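Local coordinates for hemolysin-like protein containing CBS domains (Oenococcus oeni, PDB 3OCO) that is of unknown function but supplies the tandem CBS domains of a larger, probable membrane protein that may bind flavin adenine dinucleotide, at residues A[55-60]-A[116-121]. Sequence-based numbering, arbitrary orientation. Where two conformers were deposited one is given.
Sequences RFPVTA and VPMAIV
Arg-55 lays one face of its guanidinium over the ring of Pro-117, whose CB sits 3.5 Å from CZ, above the centre of the flat group. CG of the same proline reaches back along the arginine to NE, at 3.6 Å, so CB and CG, on the same face, meet the centre of the guanidinium and its NE end. The arginine chain is extended from CG to NE (chi2 -174°, chi3 178°), which carries the charged group across to the proline. Deeper in, selenomethionine Met-118 runs at about a right angle to Pro-57: Met-118 SE lies 3.8 Å from Pro-57 CG, and Met-118 CE 3.6 Å from Pro-57 CA. A bend at chi3 (89°) turns this methyl against the Pro-57 backbone, although the residue is poorly ordered. Strand 55-60 belongs to the first CBS motif and segment 116-121 to the second, so the two halves of the tandem CBS pair meet here by packing, without a hydrogen bond between the segments. Tyr-70, on the neighbouring strand 66-72, touches Arg-55, Pro-117 and Met-118, while Ile-131 of strand 128-132 packs on both Pro-57 and Met-118. Arg-55 NH1 also makes a long, weak ion pair with Asp-134 OD1.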
ATOM      1  N   ARG A  55      -7.619  -0.678   3.219  1.00 34.02           N
ATOM      2  CA  ARG A  55      -8.868  -0.703   2.457  1.00 37.42           C
ATOM      3  C   ARG A  55      -9.830  -1.763   2.955  1.00 31.85           C
ATOM      4  O   ARG A  55      -9.460  -2.930   3.084  1.00 25.87           O
ATOM      5  CB  ARG A  55      -8.593  -0.937   0.980  1.00 41.33           C
ATOM      6  CG  ARG A  55      -7.688   0.100   0.390  1.00 44.69           C
ATOM      7  CD  ARG A  55      -7.573  -0.101  -1.079  1.00 44.65           C
ATOM      8  NE  ARG A  55      -6.738   0.919  -1.682  1.00 46.60           N
ATOM      9  CZ  ARG A  55      -5.493   0.705  -2.080  1.00 49.45           C
ATOM     10  NH1 ARG A  55      -4.963  -0.506  -1.929  1.00 51.13           N
ATOM     11  NH2 ARG A  55      -4.798   1.691  -2.639  1.00 44.43           N
ATOM     12  N   PHE A  56     -11.060  -1.343   3.234  1.00 26.67           N
ATOM     13  CA  PHE A  56     -12.098  -2.253   3.710  1.00 29.01           C
ATOM     14  C   PHE A  56     -13.234  -2.337   2.716  1.00 32.06           C
ATOM     15  O   PHE A  56     -13.874  -1.329   2.407  1.00 27.56           O
ATOM     16  CB  PHE A  56     -12.675  -1.771   5.036  1.00 30.61           C
ATOM     17  CG  PHE A  56     -11.753  -1.947   6.200  1.00 39.42           C
ATOM     18  CD1 PHE A  56     -11.705  -3.151   6.887  1.00 46.50           C
ATOM     19  CD2 PHE A  56     -10.941  -0.906   6.621  1.00 46.22           C
ATOM     20  CE1 PHE A  56     -10.850  -3.316   7.974  1.00 47.05           C
ATOM     21  CE2 PHE A  56     -10.086  -1.063   7.705  1.00 44.75           C
ATOM     22  CZ  PHE A  56     -10.045  -2.273   8.384  1.00 43.25           C
ATOM     23  N   PRO A  57     -13.498  -3.548   2.222  1.00 40.09           N
ATOM     24  CA  PRO A  57     -14.721  -3.824   1.471  1.00 33.63           C
ATOM     25  C   PRO A  57     -15.930  -3.362   2.273  1.00 25.53           C
ATOM     26  O   PRO A  57     -15.998  -3.594   3.502  1.00 22.61           O
ATOM     27  CB  PRO A  57     -14.726  -5.344   1.379  1.00 38.09           C
ATOM     28  CG  PRO A  57     -13.297  -5.739   1.541  1.00 37.36           C
ATOM     29  CD  PRO A  57     -12.734  -4.772   2.513  1.00 35.29           C
ATOM     30  N   VAL A  58     -16.836  -2.657   1.601  1.00 17.58           N
ATOM     31  CA  VAL A  58     -18.090  -2.207   2.190  0.60 22.35           C
ATOM     32  C   VAL A  58     -19.242  -3.151   1.786  1.00 31.82           C
ATOM     33  O   VAL A  58     -19.468  -3.358   0.603  1.00 33.40           O
ATOM     34  CB  VAL A  58     -18.421  -0.773   1.728  0.60 23.92           C
ATOM     35  CG1 VAL A  58     -19.825  -0.375   2.161  0.60 27.73           C
ATOM     36  CG2 VAL A  58     -17.379   0.221   2.256  0.60 21.07           C
ATOM     37  N   THR A  59     -19.957  -3.717   2.763  1.00 29.96           N
ATOM     38  CA  THR A  59     -21.083  -4.608   2.485  1.00 35.37           C
ATOM     39  C   THR A  59     -22.407  -3.855   2.470  1.00 38.16           C
ATOM     40  O   THR A  59     -22.569  -2.838   3.143  1.00 48.69           O
ATOM     41  CB  THR A  59     -21.207  -5.746   3.533  1.00 29.02           C
ATOM     42  OG1 THR A  59     -21.567  -5.209   4.809  1.00 30.84           O
ATOM     43  CG2 THR A  59     -19.916  -6.501   3.678  1.00 30.40           C
ATOM     44  N   ALA A  60     -23.349  -4.348   1.684  1.00 39.26           N
ATOM     45  CA  ALA A  60     -24.744  -3.927   1.823  1.00 43.99           C
ATOM     46  C   ALA A  60     -25.440  -4.880   2.784  1.00 39.09           C
ATOM     47  O   ALA A  60     -25.158  -6.079   2.787  1.00 38.29           O
ATOM     48  CB  ALA A  60     -25.454  -3.931   0.465  1.00 41.33           C
ATOM     49  N   VAL A 116      -9.712   1.031 -10.186  1.00 42.49           N
ATOM     50  CA  VAL A 116      -9.982   0.674  -8.803  1.00 36.03           C
ATOM     51  C   VAL A 116      -8.765  -0.056  -8.243  1.00 38.21           C
ATOM     52  O   VAL A 116      -8.022  -0.685  -8.992  1.00 36.76           O
ATOM     53  CB  VAL A 116     -11.259  -0.207  -8.674  1.00 36.34           C
ATOM     54  CG1 VAL A 116     -12.470   0.532  -9.215  1.00 45.05           C
ATOM     55  CG2 VAL A 116     -11.084  -1.530  -9.403  1.00 26.55           C
ATOM     56  N   PRO A 117      -8.537   0.042  -6.927  1.00 38.28           N
ATOM     57  CA  PRO A 117      -7.436  -0.714  -6.331  1.00 38.83           C
ATOM     58  C   PRO A 117      -7.960  -2.004  -5.700  1.00 36.99           C
ATOM     59  O   PRO A 117      -7.233  -2.736  -5.029  1.00 26.12           O
ATOM     60  CB  PRO A 117      -6.916   0.234  -5.243  1.00 38.90           C
ATOM     61  CG  PRO A 117      -8.004   1.311  -5.071  1.00 41.86           C
ATOM     62  CD  PRO A 117      -9.170   0.922  -5.936  1.00 38.37           C
HETATM   63  N   MSE A 118      -9.239  -2.290  -5.916  1.00 45.40           N
HETATM   64  CA  MSE A 118      -9.796  -3.511  -5.370  1.00 39.07           C
HETATM   65  C   MSE A 118     -10.648  -4.272  -6.366  1.00 41.32           C
HETATM   66  O   MSE A 118     -11.543  -3.716  -6.993  1.00 42.58           O
HETATM   67  CB  MSE A 118     -10.581  -3.250  -4.089  1.00 35.45           C
HETATM   68  CG  MSE A 118     -11.210  -4.528  -3.538  1.00 38.81           C
HETATM   69 SE   MSE A 118     -11.798  -4.388  -1.703  0.86 50.80          SE
HETATM   70  CE  MSE A 118     -13.613  -3.739  -1.943  1.00202.83           C
ATOM     71  N   ALA A 119     -10.339  -5.550  -6.510  1.00 39.73           N
ATOM     72  CA  ALA A 119     -11.165  -6.452  -7.284  1.00 40.66           C
ATOM     73  C   ALA A 119     -11.856  -7.386  -6.314  1.00 40.49           C
ATOM     74  O   ALA A 119     -11.238  -7.860  -5.357  1.00 38.36           O
ATOM     75  CB  ALA A 119     -10.314  -7.236  -8.235  1.00 40.61           C
ATOM     76  N   ILE A 120     -13.140  -7.643  -6.547  1.00 30.46           N
ATOM     77  CA  ILE A 120     -13.861  -8.591  -5.720  1.00 24.82           C
ATOM     78  C   ILE A 120     -14.039  -9.863  -6.530  1.00 32.81           C
ATOM     79  O   ILE A 120     -14.593  -9.824  -7.640  1.00 31.60           O
ATOM     80  CB  ILE A 120     -15.250  -8.041  -5.270  1.00 34.91           C
ATOM     81  CG1 ILE A 120     -15.101  -6.923  -4.240  1.00 44.28           C
ATOM     82  CG2 ILE A 120     -16.039  -9.118  -4.600  1.00 23.97           C
ATOM     83  CD1 ILE A 120     -14.317  -5.748  -4.706  1.00 51.12           C
ATOM     84  N   VAL A 121     -13.551 -10.979  -5.989  1.00 29.09           N
ATOM     85  CA  VAL A 121     -13.659 -12.264  -6.673  1.00 34.50           C
ATOM     86  C   VAL A 121     -15.021 -12.922  -6.366  1.00 40.18           C
ATOM     87  O   VAL A 121     -15.329 -13.193  -5.199  1.00 39.02           O
ATOM     88  CB  VAL A 121     -12.500 -13.220  -6.296  1.00 30.18           C
ATOM     89  CG1 VAL A 121     -12.500 -14.438  -7.210  1.00 25.23           C
ATOM     90  CG2 VAL A 121     -11.158 -12.513  -6.392  1.00 29.63           C
TER